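Local coordinates for protein stn1 (Schizosaccharomyces pombe, PDB 3KF6) that binds single-stranded telomeric DNA and partners with Ten1 in an Rpa2-Rpa3-like complex required for telomere maintenance, at residues P20-K28 with V70-L78. Sequence-based numbering, arbitrary orientation.
Sequences PMFISDVHK and VDDCSGMVL
A buried contact of mixed polar and apolar character seats the short helix 23-26 against the turn joining strands 65-71 and 77-83, with I23, S24 and H27 facing D72, S74, M76 and L78. The carboxylate of D72 meets the start of the helix: I23 N donates to D72 OD2 over 2.7 Å in a nearly straight bond (171°), on the syn side of the oxygen. F22, the N-cap residue, brings its ring edge to the same oxygen, CD2 lying 3.6 Å from OD2, and a water lies within hydrogen-bonding reach of both D72 OD2 and M21 O. The other oxygen, OD1, takes S74 N from above the carboxylate plane, making an Asx turn, and S74 OG by its syn lone pair. S74 OG in turn accepts from S24 N at 2.9 Å, so D72 both receives one helix amide and positions the acceptor of the next. Shortening D72 to an alanine is likely to leave I23 N and the S74 hydroxyl proton without their acceptor, S74 OG then being less firmly placed for S24 N. This is the OB fold of the Stn1 N-terminal part, in which the curled sheet's 65-71/77-83 hairpin packs against the N-terminal helix 23-26; Ten1 lies beside the turn, where R101 of the Ten1 chain donates a hydrogen bond to D72 O. Between helix and hairpin, I23 and D72 lie alongside one another, pointing opposite ways: with CG2 of I23 anti to the backbone N, that methyl sits 3.6 Å from L78 CB while I23 CD1 reaches V70 O at 3.3 Å. H27, further along the segment, donates from NE2 to V77 O at 2.9 Å, tilted 29° from the carbonyl plane, and M76 folds back to lay CE over one imidazole face in a CH-pi contact, 3.9 Å from the ring centroid.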
loop_
_atom_site.group_PDB
_atom_site.type_symbol
_atom_site.label_atom_id
_atom_site.label_comp_id
_atom_site.label_asym_id
_atom_site.label_seq_id
_atom_site.Cartn_x
_atom_site.Cartn_y
_atom_site.Cartn_z
ATOM N N PRO A 20 -3.569 -12.795 -6.820
ATOM C CA PRO A 20 -3.574 -11.469 -6.190
ATOM C C PRO A 20 -3.099 -11.688 -4.746
ATOM O O PRO A 20 -3.712 -12.441 -3.991
ATOM C CB PRO A 20 -5.040 -11.052 -6.289
ATOM C CG PRO A 20 -5.768 -12.366 -6.160
ATOM C CD PRO A 20 -4.941 -13.312 -7.002
ATOM N N MET A 21 -2.004 -11.039 -4.364
ATOM C CA MET A 21 -1.444 -11.243 -3.030
ATOM C C MET A 21 -1.056 -9.981 -2.272
ATOM O O MET A 21 -0.855 -8.920 -2.863
ATOM C CB MET A 21 -0.182 -12.107 -3.132
ATOM C CG MET A 21 -0.386 -13.499 -3.699
ATOM S SD MET A 21 1.199 -14.396 -3.808
ATOM C CE MET A 21 1.575 -14.634 -2.076
ATOM N N PHE A 22 -0.946 -10.120 -0.953
ATOM C CA PHE A 22 -0.487 -9.037 -0.095
ATOM C C PHE A 22 1.028 -9.187 -0.082
ATOM O O PHE A 22 1.547 -10.305 -0.129
ATOM C CB PHE A 22 -1.030 -9.188 1.327
ATOM C CG PHE A 22 -2.454 -8.749 1.474
ATOM C CD1 PHE A 22 -3.434 -9.641 1.901
ATOM C CD2 PHE A 22 -2.820 -7.435 1.186
ATOM C CE1 PHE A 22 -4.762 -9.230 2.040
ATOM C CE2 PHE A 22 -4.147 -7.015 1.325
ATOM C CZ PHE A 22 -5.117 -7.916 1.752
ATOM N N ILE A 23 1.733 -8.067 -0.003
ATOM C CA ILE A 23 3.186 -8.084 -0.024
ATOM C C ILE A 23 3.821 -8.904 1.093
ATOM O O ILE A 23 4.813 -9.591 0.862
ATOM C CB ILE A 23 3.719 -6.633 -0.051
ATOM C CG1 ILE A 23 3.365 -6.019 -1.411
ATOM C CG2 ILE A 23 5.229 -6.595 0.197
ATOM C CD1 ILE A 23 3.603 -4.518 -1.512
ATOM N N SER A 24 3.250 -8.857 2.292
ATOM C CA SER A 24 3.808 -9.634 3.393
ATOM C C SER A 24 3.806 -11.126 3.040
ATOM O O SER A 24 4.713 -11.857 3.428
ATOM C CB SER A 24 3.008 -9.399 4.674
ATOM O OG SER A 24 1.666 -9.809 4.516
ATOM N N ASP A 25 2.795 -11.573 2.298
ATOM C CA ASP A 25 2.717 -12.981 1.912
ATOM C C ASP A 25 3.691 -13.296 0.784
ATOM O O ASP A 25 4.203 -14.418 0.683
ATOM C CB ASP A 25 1.285 -13.355 1.505
ATOM C CG ASP A 25 0.335 -13.377 2.693
ATOM O OD1 ASP A 25 0.751 -13.871 3.764
ATOM O OD2 ASP A 25 -0.819 -12.915 2.560
ATOM N N VAL A 26 3.953 -12.312 -0.068
ATOM C CA VAL A 26 4.903 -12.510 -1.158
ATOM C C VAL A 26 6.263 -12.831 -0.531
ATOM O O VAL A 26 6.973 -13.729 -0.991
ATOM C CB VAL A 26 4.999 -11.243 -2.048
ATOM C CG1 VAL A 26 6.100 -11.407 -3.091
ATOM C CG2 VAL A 26 3.673 -11.009 -2.747
ATOM N N HIS A 27 6.605 -12.114 0.536
ATOM C CA HIS A 27 7.875 -12.330 1.235
ATOM C C HIS A 27 7.922 -13.658 1.985
ATOM O O HIS A 27 8.961 -14.028 2.533
ATOM C CB HIS A 27 8.144 -11.181 2.216
ATOM C CG HIS A 27 8.653 -9.934 1.561
ATOM N ND1 HIS A 27 9.953 -9.804 1.116
ATOM C CD2 HIS A 27 8.034 -8.766 1.261
ATOM C CE1 HIS A 27 10.111 -8.611 0.570
ATOM N NE2 HIS A 27 8.962 -7.962 0.644
ATOM N N LYS A 28 6.801 -14.374 2.004
ATOM C CA LYS A 28 6.739 -15.660 2.694
ATOM C C LYS A 28 6.788 -16.847 1.740
ATOM O O LYS A 28 6.801 -18.001 2.173
ATOM C CB LYS A 28 5.475 -15.737 3.553
ATOM C CG LYS A 28 5.519 -14.832 4.770
ATOM C CD LYS A 28 4.231 -14.911 5.570
ATOM C CE LYS A 28 4.266 -13.958 6.753
ATOM N NZ LYS A 28 2.978 -13.940 7.500
ATOM N N VAL A 70 6.834 -0.417 -3.311
ATOM C CA VAL A 70 5.394 -0.313 -3.075
ATOM C C VAL A 70 5.002 -0.813 -1.692
ATOM O O VAL A 70 5.528 -1.819 -1.216
ATOM C CB VAL A 70 4.627 -1.116 -4.151
ATOM C CG1 VAL A 70 3.117 -1.009 -3.928
ATOM C CG2 VAL A 70 5.000 -0.590 -5.542
ATOM N N ASP A 71 4.069 -0.103 -1.059
ATOM C CA ASP A 71 3.591 -0.455 0.273
ATOM C C ASP A 71 2.086 -0.694 0.234
ATOM O O ASP A 71 1.339 0.177 -0.198
ATOM C CB ASP A 71 3.896 0.691 1.247
ATOM C CG ASP A 71 3.496 0.374 2.677
ATOM O OD1 ASP A 71 3.237 -0.808 2.973
ATOM O OD2 ASP A 71 3.459 1.306 3.513
ATOM N N ASP A 72 1.644 -1.872 0.665
ATOM C CA ASP A 72 0.210 -2.153 0.711
ATOM C C ASP A 72 -0.273 -2.247 2.166
ATOM O O ASP A 72 -1.369 -2.736 2.438
ATOM C CB ASP A 72 -0.120 -3.440 -0.056
ATOM C CG ASP A 72 0.487 -4.669 0.573
ATOM O OD1 ASP A 72 1.236 -4.520 1.561
ATOM O OD2 ASP A 72 0.218 -5.789 0.074
ATOM N N CYS A 73 0.564 -1.760 3.085
ATOM C CA CYS A 73 0.278 -1.742 4.523
ATOM C C CYS A 73 0.207 -3.120 5.156
ATOM O O CYS A 73 -0.294 -3.266 6.271
ATOM C CB CYS A 73 -1.032 -0.997 4.810
ATOM S SG CYS A 73 -1.050 0.717 4.234
ATOM N N SER A 74 0.717 -4.135 4.465
ATOM C CA SER A 74 0.669 -5.485 5.012
ATOM C C SER A 74 1.810 -5.801 5.977
ATOM O O SER A 74 1.895 -6.914 6.489
ATOM C CB SER A 74 0.650 -6.512 3.873
ATOM O OG SER A 74 1.863 -6.477 3.143
ATOM N N GLY A 75 2.683 -4.826 6.225
ATOM C CA GLY A 75 3.790 -5.043 7.143
ATOM C C GLY A 75 5.148 -5.121 6.478
ATOM O O GLY A 75 6.179 -5.104 7.159
ATOM N N MET A 76 5.145 -5.208 5.151
ATOM C CA MET A 76 6.369 -5.279 4.359
ATOM C C MET A 76 6.164 -4.510 3.064
ATOM O O MET A 76 5.030 -4.362 2.604
ATOM C CB MET A 76 6.702 -6.737 4.015
ATOM C CG MET A 76 7.095 -7.588 5.209
ATOM S SD MET A 76 8.720 -7.131 5.814
ATOM C CE MET A 76 9.755 -8.204 4.797
ATOM N N VAL A 77 7.251 -4.000 2.492
ATOM C CA VAL A 77 7.159 -3.303 1.210
ATOM C C VAL A 77 7.812 -4.212 0.172
ATOM O O VAL A 77 8.537 -5.146 0.520
ATOM C CB VAL A 77 7.870 -1.927 1.204
ATOM C CG1 VAL A 77 7.237 -1.007 2.241
ATOM C CG2 VAL A 77 9.368 -2.100 1.458
ATOM N N LEU A 78 7.555 -3.940 -1.100
ATOM C CA LEU A 78 8.106 -4.764 -2.164
ATOM C C LEU A 78 8.773 -3.936 -3.255
ATOM O O LEU A 78 8.222 -2.938 -3.713
ATOM C CB LEU A 78 6.985 -5.605 -2.784
ATOM C CG LEU A 78 7.371 -6.606 -3.880
ATOM C CD1 LEU A 78 8.232 -7.708 -3.288
ATOM C CD2 LEU A 78 6.107 -7.197 -4.501
HETATM O O HOH W 1 -0.801 -6.158 -2.577
HETATM O O HOH W 2 0.239 -8.793 7.454
#